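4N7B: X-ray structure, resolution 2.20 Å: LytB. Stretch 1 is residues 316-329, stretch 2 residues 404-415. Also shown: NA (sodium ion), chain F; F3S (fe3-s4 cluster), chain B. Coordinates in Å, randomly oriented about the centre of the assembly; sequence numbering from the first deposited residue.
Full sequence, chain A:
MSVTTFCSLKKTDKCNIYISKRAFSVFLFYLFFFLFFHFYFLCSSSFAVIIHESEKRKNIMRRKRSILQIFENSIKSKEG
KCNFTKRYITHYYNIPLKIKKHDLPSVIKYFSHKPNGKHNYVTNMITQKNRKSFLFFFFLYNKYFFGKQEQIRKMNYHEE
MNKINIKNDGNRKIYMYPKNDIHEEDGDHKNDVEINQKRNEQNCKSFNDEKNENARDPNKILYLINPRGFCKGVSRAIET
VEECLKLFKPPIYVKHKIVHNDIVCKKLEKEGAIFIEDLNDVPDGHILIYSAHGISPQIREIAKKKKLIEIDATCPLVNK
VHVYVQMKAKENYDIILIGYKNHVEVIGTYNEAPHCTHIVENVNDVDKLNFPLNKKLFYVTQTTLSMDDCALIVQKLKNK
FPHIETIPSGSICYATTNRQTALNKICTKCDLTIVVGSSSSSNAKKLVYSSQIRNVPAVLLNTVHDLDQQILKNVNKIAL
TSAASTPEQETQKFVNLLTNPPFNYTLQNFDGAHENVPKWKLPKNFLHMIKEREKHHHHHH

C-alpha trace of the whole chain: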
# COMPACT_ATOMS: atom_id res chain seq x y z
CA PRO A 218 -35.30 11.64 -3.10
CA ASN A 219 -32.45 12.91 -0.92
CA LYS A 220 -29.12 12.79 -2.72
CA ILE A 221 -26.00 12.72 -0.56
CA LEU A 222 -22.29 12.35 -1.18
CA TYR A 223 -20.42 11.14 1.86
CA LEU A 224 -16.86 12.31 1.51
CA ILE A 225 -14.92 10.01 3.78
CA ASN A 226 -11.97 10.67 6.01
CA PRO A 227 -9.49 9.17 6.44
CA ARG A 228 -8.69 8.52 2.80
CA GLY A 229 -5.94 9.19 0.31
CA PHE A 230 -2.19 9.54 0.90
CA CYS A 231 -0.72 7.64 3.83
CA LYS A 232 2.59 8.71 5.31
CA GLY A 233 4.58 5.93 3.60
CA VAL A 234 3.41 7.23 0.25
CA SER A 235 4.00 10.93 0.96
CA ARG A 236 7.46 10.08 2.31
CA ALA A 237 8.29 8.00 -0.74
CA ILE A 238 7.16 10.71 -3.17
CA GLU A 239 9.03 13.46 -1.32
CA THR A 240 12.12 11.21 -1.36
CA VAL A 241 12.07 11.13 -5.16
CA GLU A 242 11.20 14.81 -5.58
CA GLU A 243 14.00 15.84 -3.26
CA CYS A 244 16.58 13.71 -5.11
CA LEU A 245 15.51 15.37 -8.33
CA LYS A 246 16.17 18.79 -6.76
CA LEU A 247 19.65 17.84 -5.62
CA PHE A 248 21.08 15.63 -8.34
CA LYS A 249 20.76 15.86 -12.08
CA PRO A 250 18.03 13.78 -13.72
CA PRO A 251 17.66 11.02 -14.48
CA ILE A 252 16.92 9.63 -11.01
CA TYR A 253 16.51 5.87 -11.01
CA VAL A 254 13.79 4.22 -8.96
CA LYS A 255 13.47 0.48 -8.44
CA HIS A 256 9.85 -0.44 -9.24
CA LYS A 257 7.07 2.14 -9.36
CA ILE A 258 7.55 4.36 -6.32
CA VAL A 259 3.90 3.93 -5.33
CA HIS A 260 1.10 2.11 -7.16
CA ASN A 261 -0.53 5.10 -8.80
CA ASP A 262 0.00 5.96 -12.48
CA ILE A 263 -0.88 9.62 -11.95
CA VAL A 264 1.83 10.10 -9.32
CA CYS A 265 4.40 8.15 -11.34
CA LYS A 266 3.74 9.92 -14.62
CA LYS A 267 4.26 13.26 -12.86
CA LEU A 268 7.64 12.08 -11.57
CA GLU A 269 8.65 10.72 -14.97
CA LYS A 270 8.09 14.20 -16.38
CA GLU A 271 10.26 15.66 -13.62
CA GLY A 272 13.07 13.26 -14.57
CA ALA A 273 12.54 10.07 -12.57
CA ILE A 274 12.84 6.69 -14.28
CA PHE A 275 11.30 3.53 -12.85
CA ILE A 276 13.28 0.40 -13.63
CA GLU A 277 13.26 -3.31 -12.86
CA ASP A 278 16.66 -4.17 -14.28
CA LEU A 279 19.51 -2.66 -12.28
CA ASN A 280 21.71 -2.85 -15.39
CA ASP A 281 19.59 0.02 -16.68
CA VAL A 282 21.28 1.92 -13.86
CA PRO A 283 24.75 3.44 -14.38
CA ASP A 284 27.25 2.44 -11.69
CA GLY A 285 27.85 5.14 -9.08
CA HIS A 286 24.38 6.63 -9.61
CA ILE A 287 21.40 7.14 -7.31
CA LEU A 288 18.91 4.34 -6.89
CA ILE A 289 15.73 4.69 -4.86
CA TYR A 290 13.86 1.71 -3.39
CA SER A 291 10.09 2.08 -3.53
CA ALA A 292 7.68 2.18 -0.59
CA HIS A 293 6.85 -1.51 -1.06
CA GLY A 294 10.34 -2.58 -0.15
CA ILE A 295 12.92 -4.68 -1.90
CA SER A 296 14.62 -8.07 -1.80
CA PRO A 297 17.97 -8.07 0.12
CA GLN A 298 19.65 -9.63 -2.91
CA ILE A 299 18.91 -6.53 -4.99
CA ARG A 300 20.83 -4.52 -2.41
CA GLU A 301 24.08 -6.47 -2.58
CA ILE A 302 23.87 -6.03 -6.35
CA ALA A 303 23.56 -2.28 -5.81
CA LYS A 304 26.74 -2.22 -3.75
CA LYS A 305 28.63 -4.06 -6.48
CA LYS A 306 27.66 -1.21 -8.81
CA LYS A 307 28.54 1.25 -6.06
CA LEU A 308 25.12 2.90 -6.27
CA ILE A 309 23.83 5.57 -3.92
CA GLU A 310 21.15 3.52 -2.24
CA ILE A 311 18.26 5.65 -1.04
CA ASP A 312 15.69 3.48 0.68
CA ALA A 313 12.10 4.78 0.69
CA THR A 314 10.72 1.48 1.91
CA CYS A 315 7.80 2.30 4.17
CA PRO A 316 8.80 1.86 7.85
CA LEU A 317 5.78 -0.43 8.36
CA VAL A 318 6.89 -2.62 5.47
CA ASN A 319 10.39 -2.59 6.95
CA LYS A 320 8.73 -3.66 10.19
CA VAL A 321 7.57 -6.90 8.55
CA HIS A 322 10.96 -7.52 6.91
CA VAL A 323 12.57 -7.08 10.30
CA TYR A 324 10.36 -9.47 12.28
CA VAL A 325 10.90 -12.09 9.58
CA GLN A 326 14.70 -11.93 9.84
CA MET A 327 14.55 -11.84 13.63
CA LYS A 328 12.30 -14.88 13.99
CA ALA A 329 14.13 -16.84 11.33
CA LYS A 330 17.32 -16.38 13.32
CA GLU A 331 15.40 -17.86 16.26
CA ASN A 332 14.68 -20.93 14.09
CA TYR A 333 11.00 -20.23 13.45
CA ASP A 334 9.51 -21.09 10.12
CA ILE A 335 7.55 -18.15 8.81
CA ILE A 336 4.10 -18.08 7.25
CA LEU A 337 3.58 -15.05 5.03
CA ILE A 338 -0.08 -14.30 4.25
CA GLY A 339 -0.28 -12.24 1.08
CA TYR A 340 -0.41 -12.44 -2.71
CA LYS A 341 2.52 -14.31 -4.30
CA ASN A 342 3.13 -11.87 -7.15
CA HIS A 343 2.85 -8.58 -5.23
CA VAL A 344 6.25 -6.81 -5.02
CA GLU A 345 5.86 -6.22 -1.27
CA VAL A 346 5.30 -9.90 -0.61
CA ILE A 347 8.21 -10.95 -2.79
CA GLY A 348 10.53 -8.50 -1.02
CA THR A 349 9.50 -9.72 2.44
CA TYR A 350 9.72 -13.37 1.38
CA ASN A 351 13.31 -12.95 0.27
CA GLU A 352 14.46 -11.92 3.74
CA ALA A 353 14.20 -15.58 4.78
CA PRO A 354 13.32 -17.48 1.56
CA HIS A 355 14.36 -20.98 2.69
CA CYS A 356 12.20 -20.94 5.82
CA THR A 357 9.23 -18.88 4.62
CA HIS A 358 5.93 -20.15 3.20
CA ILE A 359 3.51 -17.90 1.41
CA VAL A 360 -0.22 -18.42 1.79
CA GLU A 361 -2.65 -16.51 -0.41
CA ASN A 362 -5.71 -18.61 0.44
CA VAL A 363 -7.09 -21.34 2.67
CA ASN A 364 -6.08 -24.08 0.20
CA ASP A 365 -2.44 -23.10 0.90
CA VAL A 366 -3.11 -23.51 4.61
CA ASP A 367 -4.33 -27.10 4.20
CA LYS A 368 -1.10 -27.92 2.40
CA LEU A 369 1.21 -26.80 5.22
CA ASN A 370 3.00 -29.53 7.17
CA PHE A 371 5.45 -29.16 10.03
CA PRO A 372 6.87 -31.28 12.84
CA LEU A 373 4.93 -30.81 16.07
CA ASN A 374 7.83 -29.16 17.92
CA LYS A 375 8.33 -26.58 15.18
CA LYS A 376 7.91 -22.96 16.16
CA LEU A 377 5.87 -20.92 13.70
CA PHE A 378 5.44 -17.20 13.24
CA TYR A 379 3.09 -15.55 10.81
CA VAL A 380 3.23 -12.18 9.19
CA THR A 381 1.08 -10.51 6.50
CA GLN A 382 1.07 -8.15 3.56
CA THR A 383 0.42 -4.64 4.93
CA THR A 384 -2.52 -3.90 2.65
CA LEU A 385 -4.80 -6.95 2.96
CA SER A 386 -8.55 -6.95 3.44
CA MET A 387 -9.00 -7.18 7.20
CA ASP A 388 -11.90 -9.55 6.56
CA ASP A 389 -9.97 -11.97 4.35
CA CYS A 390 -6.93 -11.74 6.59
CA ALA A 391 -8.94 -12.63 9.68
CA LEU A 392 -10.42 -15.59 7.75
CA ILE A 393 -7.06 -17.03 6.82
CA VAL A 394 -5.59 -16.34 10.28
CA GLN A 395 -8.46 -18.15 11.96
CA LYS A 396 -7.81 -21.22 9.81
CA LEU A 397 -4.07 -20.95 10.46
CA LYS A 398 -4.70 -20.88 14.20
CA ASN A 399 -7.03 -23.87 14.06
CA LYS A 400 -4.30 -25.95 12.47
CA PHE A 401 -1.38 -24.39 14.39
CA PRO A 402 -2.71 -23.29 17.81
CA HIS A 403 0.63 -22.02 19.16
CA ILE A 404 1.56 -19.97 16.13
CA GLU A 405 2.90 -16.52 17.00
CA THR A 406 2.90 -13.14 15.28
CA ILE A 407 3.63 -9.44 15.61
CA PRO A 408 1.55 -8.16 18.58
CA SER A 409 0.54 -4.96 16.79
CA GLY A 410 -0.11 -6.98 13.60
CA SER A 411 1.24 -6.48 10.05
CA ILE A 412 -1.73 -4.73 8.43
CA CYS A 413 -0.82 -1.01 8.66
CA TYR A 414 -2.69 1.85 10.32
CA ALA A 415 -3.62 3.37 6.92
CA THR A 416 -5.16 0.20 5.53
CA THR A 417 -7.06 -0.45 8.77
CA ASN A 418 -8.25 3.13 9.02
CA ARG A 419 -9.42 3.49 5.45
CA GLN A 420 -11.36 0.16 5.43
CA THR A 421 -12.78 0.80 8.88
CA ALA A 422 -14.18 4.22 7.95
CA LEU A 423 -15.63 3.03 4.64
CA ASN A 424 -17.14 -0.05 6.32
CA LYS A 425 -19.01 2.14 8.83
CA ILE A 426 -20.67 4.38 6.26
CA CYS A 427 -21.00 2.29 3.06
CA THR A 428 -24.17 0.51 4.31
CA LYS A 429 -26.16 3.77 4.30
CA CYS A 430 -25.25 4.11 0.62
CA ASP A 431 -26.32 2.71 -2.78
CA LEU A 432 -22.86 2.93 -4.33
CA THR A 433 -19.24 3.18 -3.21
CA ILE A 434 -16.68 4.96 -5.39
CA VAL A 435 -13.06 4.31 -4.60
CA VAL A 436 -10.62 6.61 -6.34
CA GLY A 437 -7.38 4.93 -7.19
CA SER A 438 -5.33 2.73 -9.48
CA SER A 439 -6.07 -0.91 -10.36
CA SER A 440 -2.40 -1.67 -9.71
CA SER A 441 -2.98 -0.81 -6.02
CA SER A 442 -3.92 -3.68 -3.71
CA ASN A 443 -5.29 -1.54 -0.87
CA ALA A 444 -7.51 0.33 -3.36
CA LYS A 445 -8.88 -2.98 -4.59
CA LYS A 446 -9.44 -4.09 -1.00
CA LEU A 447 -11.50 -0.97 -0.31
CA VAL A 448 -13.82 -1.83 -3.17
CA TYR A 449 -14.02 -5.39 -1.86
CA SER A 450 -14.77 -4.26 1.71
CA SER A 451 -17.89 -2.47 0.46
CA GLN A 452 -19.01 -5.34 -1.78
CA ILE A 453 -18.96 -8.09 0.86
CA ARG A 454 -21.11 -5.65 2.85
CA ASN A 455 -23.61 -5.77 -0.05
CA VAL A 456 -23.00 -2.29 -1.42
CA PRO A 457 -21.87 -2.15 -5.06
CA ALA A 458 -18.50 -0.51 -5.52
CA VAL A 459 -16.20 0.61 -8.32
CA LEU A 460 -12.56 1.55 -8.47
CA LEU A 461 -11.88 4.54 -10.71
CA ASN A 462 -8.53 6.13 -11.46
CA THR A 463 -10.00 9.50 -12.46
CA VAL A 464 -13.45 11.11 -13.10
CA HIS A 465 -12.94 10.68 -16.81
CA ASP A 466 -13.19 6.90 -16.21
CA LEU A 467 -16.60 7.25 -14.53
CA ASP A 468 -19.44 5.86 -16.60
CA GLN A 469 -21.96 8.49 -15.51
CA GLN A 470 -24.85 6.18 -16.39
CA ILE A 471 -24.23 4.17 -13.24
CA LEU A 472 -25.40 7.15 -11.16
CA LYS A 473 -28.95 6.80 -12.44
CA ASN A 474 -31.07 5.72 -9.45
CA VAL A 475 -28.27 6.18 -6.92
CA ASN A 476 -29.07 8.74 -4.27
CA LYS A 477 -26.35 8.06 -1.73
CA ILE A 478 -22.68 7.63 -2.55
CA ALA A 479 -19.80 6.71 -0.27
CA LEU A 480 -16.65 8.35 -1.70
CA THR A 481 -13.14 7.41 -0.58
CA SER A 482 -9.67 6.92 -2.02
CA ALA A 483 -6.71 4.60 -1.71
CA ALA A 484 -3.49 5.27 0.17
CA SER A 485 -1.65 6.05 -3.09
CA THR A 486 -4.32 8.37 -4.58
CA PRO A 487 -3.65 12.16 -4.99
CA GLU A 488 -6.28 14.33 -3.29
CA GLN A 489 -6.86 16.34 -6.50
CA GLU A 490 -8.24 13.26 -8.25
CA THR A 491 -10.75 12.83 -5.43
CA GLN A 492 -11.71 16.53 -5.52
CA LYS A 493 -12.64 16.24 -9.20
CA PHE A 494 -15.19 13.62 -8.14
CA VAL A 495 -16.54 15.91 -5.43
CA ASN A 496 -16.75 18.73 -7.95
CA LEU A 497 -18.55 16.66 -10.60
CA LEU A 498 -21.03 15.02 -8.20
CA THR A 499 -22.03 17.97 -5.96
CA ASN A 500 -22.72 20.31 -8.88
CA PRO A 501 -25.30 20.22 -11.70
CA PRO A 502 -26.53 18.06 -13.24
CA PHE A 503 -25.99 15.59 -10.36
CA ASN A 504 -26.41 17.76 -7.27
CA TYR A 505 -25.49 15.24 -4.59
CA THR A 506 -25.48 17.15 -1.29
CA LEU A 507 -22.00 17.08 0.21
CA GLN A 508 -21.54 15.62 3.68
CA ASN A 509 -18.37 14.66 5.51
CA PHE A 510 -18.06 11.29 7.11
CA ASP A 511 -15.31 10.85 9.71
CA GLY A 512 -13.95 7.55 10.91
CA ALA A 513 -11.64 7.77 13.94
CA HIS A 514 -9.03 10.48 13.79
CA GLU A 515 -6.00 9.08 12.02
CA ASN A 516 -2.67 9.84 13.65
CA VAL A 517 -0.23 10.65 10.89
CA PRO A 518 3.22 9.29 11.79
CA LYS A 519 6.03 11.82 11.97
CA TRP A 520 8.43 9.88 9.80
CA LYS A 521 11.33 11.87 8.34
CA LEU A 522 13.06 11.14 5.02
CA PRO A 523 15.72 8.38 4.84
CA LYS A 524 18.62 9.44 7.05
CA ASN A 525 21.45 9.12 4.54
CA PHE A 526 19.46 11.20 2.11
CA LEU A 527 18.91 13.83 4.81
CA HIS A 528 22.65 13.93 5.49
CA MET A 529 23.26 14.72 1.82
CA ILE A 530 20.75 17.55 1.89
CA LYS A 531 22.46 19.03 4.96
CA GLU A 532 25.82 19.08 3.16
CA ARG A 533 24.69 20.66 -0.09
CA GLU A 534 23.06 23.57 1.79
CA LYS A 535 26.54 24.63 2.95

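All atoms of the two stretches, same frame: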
# COMPACT_ATOMS: atom_id res chain seq x y z
N PRO A 316 8.40 2.43 6.55
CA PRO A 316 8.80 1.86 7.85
C PRO A 316 7.95 0.68 8.30
O PRO A 316 8.46 -0.17 9.04
CB PRO A 316 8.63 3.04 8.81
CG PRO A 316 8.88 4.28 7.93
CD PRO A 316 8.32 3.90 6.58
N LEU A 317 6.69 0.62 7.89
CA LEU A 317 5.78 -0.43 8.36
C LEU A 317 5.88 -1.66 7.47
O LEU A 317 5.46 -2.75 7.85
CB LEU A 317 4.33 0.07 8.45
CG LEU A 317 4.14 1.29 9.39
CD1 LEU A 317 2.71 1.83 9.30
CD2 LEU A 317 4.48 0.93 10.83
N VAL A 318 6.46 -1.48 6.28
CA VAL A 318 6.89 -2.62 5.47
C VAL A 318 8.22 -3.12 6.04
O VAL A 318 8.41 -4.32 6.23
CB VAL A 318 7.04 -2.26 3.97
CG1 VAL A 318 7.79 -3.34 3.22
CG2 VAL A 318 5.67 -2.04 3.35
N ASN A 319 9.13 -2.19 6.35
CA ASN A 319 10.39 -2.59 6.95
C ASN A 319 10.15 -3.36 8.24
O ASN A 319 10.89 -4.29 8.58
CB ASN A 319 11.27 -1.38 7.22
CG ASN A 319 12.60 -1.77 7.83
OD1 ASN A 319 13.46 -2.35 7.16
ND2 ASN A 319 12.79 -1.43 9.10
N LYS A 320 9.11 -2.97 8.96
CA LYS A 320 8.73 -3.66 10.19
C LYS A 320 8.56 -5.15 9.91
O LYS A 320 9.11 -5.99 10.62
CB LYS A 320 7.44 -3.08 10.70
CG LYS A 320 6.81 -3.78 11.87
CD LYS A 320 5.46 -3.11 12.10
CE LYS A 320 4.80 -3.53 13.38
NZ LYS A 320 3.33 -3.24 13.33
N VAL A 321 7.84 -5.49 8.85
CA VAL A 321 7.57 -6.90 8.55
C VAL A 321 8.87 -7.61 8.17
O VAL A 321 9.18 -8.69 8.69
CB VAL A 321 6.52 -7.07 7.42
CG1 VAL A 321 6.22 -8.54 7.17
CG2 VAL A 321 5.24 -6.38 7.81
N HIS A 322 9.66 -6.97 7.31
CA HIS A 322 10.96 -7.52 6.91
C HIS A 322 11.79 -7.87 8.13
O HIS A 322 12.45 -8.91 8.19
CB HIS A 322 11.73 -6.50 6.07
CG HIS A 322 11.25 -6.40 4.65
ND1 HIS A 322 12.11 -6.46 3.57
CD2 HIS A 322 10.01 -6.26 4.13
CE1 HIS A 322 11.41 -6.35 2.45
NE2 HIS A 322 10.14 -6.23 2.77
N VAL A 323 11.72 -6.99 9.12
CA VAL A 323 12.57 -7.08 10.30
C VAL A 323 12.14 -8.24 11.21
O VAL A 323 12.97 -9.03 11.65
CB VAL A 323 12.53 -5.73 11.05
CG1 VAL A 323 12.78 -5.93 12.51
CG2 VAL A 323 13.54 -4.78 10.43
N TYR A 324 10.84 -8.35 11.49
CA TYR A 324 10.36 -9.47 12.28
C TYR A 324 10.70 -10.81 11.62
O TYR A 324 11.03 -11.77 12.30
CB TYR A 324 8.84 -9.38 12.49
CG TYR A 324 8.49 -8.59 13.73
CD1 TYR A 324 8.46 -9.19 14.99
CD2 TYR A 324 8.24 -7.23 13.65
CE1 TYR A 324 8.16 -8.45 16.13
CE2 TYR A 324 7.94 -6.49 14.76
CZ TYR A 324 7.89 -7.09 16.00
OH TYR A 324 7.58 -6.31 17.09
N VAL A 325 10.64 -10.86 10.30
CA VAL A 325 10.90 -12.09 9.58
C VAL A 325 12.35 -12.54 9.80
O VAL A 325 12.61 -13.71 10.11
CB VAL A 325 10.63 -11.91 8.08
CG1 VAL A 325 11.30 -13.01 7.28
CG2 VAL A 325 9.11 -11.90 7.81
N GLN A 326 13.29 -11.63 9.62
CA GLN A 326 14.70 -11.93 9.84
C GLN A 326 14.94 -12.34 11.28
O GLN A 326 15.68 -13.28 11.56
CB GLN A 326 15.56 -10.72 9.52
CG GLN A 326 15.80 -10.49 8.03
CD GLN A 326 16.48 -9.14 7.76
OE1 GLN A 326 15.81 -8.12 7.61
NE2 GLN A 326 17.81 -9.14 7.70
N MET A 327 14.30 -11.62 12.21
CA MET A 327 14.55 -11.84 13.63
C MET A 327 14.05 -13.21 14.09
O MET A 327 14.70 -13.90 14.88
CB MET A 327 13.85 -10.77 14.45
CG MET A 327 13.94 -10.99 15.96
SD MET A 327 13.08 -9.67 16.85
CE MET A 327 11.48 -9.61 16.09
N LYS A 328 12.88 -13.60 13.60
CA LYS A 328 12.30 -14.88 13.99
C LYS A 328 12.96 -16.03 13.27
O LYS A 328 13.05 -17.14 13.80
CB LYS A 328 10.79 -14.87 13.76
CG LYS A 328 10.06 -13.98 14.74
CD LYS A 328 10.31 -14.46 16.16
CE LYS A 328 9.76 -13.50 17.18
NZ LYS A 328 9.85 -14.10 18.54
N ALA A 329 13.45 -15.78 12.06
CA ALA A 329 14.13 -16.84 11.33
C ALA A 329 15.42 -17.17 12.05
O ALA A 329 15.81 -18.33 12.13
CB ALA A 329 14.41 -16.43 9.91
N ILE A 404 0.89 -20.83 17.08
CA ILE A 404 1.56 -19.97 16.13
C ILE A 404 1.59 -18.54 16.68
O ILE A 404 0.64 -18.09 17.32
CB ILE A 404 0.87 -19.99 14.78
CG1 ILE A 404 1.77 -19.35 13.74
CG2 ILE A 404 -0.47 -19.27 14.84
CD1 ILE A 404 1.41 -19.72 12.33
N GLU A 405 2.69 -17.84 16.43
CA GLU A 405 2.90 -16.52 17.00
C GLU A 405 2.92 -15.47 15.90
O GLU A 405 3.04 -15.79 14.72
CB GLU A 405 4.23 -16.51 17.77
CG GLU A 405 4.23 -17.46 18.96
CD GLU A 405 5.63 -17.71 19.57
OE1 GLU A 405 6.49 -16.81 19.50
OE2 GLU A 405 5.86 -18.81 20.11
N THR A 406 2.82 -14.20 16.27
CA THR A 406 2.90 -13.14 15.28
C THR A 406 3.32 -11.82 15.93
O THR A 406 3.53 -11.75 17.15
CB THR A 406 1.53 -12.94 14.58
OG1 THR A 406 1.65 -11.95 13.54
CG2 THR A 406 0.46 -12.52 15.59
N ILE A 407 3.43 -10.79 15.11
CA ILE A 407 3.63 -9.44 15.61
C ILE A 407 2.42 -8.98 16.44
O ILE A 407 1.28 -8.99 15.94
CB ILE A 407 3.80 -8.47 14.44
CG1 ILE A 407 4.96 -8.90 13.54
CG2 ILE A 407 3.99 -7.05 14.95
CD1 ILE A 407 4.97 -8.13 12.21
N PRO A 408 2.65 -8.57 17.69
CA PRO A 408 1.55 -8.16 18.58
C PRO A 408 0.68 -7.06 17.99
O PRO A 408 -0.55 -7.16 18.04
CB PRO A 408 2.28 -7.67 19.84
CG PRO A 408 3.56 -8.45 19.84
CD PRO A 408 3.95 -8.58 18.39
N SER A 409 1.31 -6.04 17.42
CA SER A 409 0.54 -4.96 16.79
C SER A 409 -0.03 -5.38 15.42
O SER A 409 -0.83 -4.65 14.83
CB SER A 409 1.40 -3.70 16.67
OG SER A 409 2.68 -3.99 16.13
N GLY A 410 0.35 -6.56 14.92
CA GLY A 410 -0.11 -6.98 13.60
C GLY A 410 0.73 -6.41 12.46
O GLY A 410 1.60 -5.55 12.68
N SER A 411 0.47 -6.87 11.23
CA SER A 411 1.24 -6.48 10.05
C SER A 411 0.43 -5.53 9.17
O SER A 411 1.00 -4.75 8.40
CB SER A 411 1.63 -7.73 9.22
OG SER A 411 2.31 -8.67 10.02
N ILE A 412 -0.90 -5.62 9.23
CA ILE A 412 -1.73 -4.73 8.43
C ILE A 412 -1.60 -3.32 9.00
O ILE A 412 -1.85 -3.12 10.19
CB ILE A 412 -3.20 -5.19 8.42
CG1 ILE A 412 -3.33 -6.51 7.67
CG2 ILE A 412 -4.08 -4.14 7.76
CD1 ILE A 412 -4.72 -7.03 7.65
N CYS A 413 -1.19 -2.35 8.17
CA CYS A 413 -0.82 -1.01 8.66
C CYS A 413 -2.01 -0.11 9.04
O CYS A 413 -3.17 -0.37 8.68
CB CYS A 413 0.03 -0.29 7.61
SG CYS A 413 -0.89 0.25 6.16
N TYR A 414 -1.70 0.96 9.76
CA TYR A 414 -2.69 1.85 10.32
C TYR A 414 -3.54 2.43 9.18
O TYR A 414 -4.75 2.65 9.33
CB TYR A 414 -1.99 2.98 11.14
CG TYR A 414 -1.41 4.03 10.25
CD1 TYR A 414 -0.22 3.81 9.56
CD2 TYR A 414 -2.10 5.22 10.03
CE1 TYR A 414 0.28 4.77 8.70
CE2 TYR A 414 -1.60 6.18 9.18
CZ TYR A 414 -0.42 5.96 8.52
OH TYR A 414 0.05 6.92 7.67
N ALA A 415 -2.92 2.68 8.02
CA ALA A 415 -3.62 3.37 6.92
C ALA A 415 -4.64 2.47 6.27
O ALA A 415 -5.75 2.89 5.94
CB ALA A 415 -2.63 3.89 5.89
NA NA F . 6.40 -3.60 16.74
FE1 F3S B . 1.15 3.32 3.28
FE3 F3S B . 3.20 2.11 4.53
FE4 F3S B . 0.67 1.26 4.82
S1 F3S B . 3.07 2.71 2.42
S2 F3S B . -0.37 1.74 2.92
S3 F3S B . 1.54 3.19 5.46
S4 F3S B . 2.48 0.02 4.67
O HOH W 1 3.29 -3.36 9.24

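Stretch 1 is a single helix, and stretch 2 runs along one side of it as a mostly irregular chain, so that L317, K320, Y324 and K328, spaced three or four residues apart, with V321 beside K320, supply the helix side of the contact.

The contact opens at E405, whose side chain leaves its backbone toward the helix. Its OE1 lies 4.4 Å from K328 NZ, too far for a salt bridge, but the opposite charges still favour each other at this range.

I407 follows, and more of its area is covered by the other stretch than that of any other residue here. Its CG1 sits 3.5 Å from Y324 CG and 3.7 Å from the centroid of the Y324 ring, only 15° off the ring normal. This is a CH-pi contact over one face, for which a branched aliphatic side chain is well suited: CG1 lies over the ring face; CG2 also reaches the ring, 4.0 Å from Y324 CE2, and lies 3.9 Å from K320 CE, part of the apolar stem of that lysine. Y324 OH, beyond the ring, binds the sodium ion at 3.0 Å.

From I407 to G410 the chain makes a type I beta turn, closed by a 2.8 Å hydrogen bond from G410 N to I407 O. P408 suits the turn, since its ring holds phi at -56°. The turn presents two oxygens to K320, whose side chain is extended, with all four chi angles t. K320 NZ donates to S409 OG at 3.0 Å and to G410 O, also at 3.0 Å, so one ammonium group ties the helix to both a side chain and the backbone. G410 has phi/psi of 83/173; a CB there would be jammed against the carbonyl O of S409, which by itself calls for glycine.

At S411 the small side chain allows close approach, with CB 4.1 Å from V321 CG2. Nearby, a water donates to S411 O at 2.8 Å and to L317 O at 2.6 Å, bridging two backbone carbonyls that could not bond to each other directly.

I412 points away from the helix, whereas C413 turns toward it. C413 SG binds FE4 of the iron-sulfur cluster at 2.3 Å, and its CB packs 3.8 Å from L317 CD1. C413 is also the N-cap of the helix that begins at Y414. That tyrosine's CD1 meets L317 CD1 at 3.5 Å, the leucine methyl lying at the ring edge.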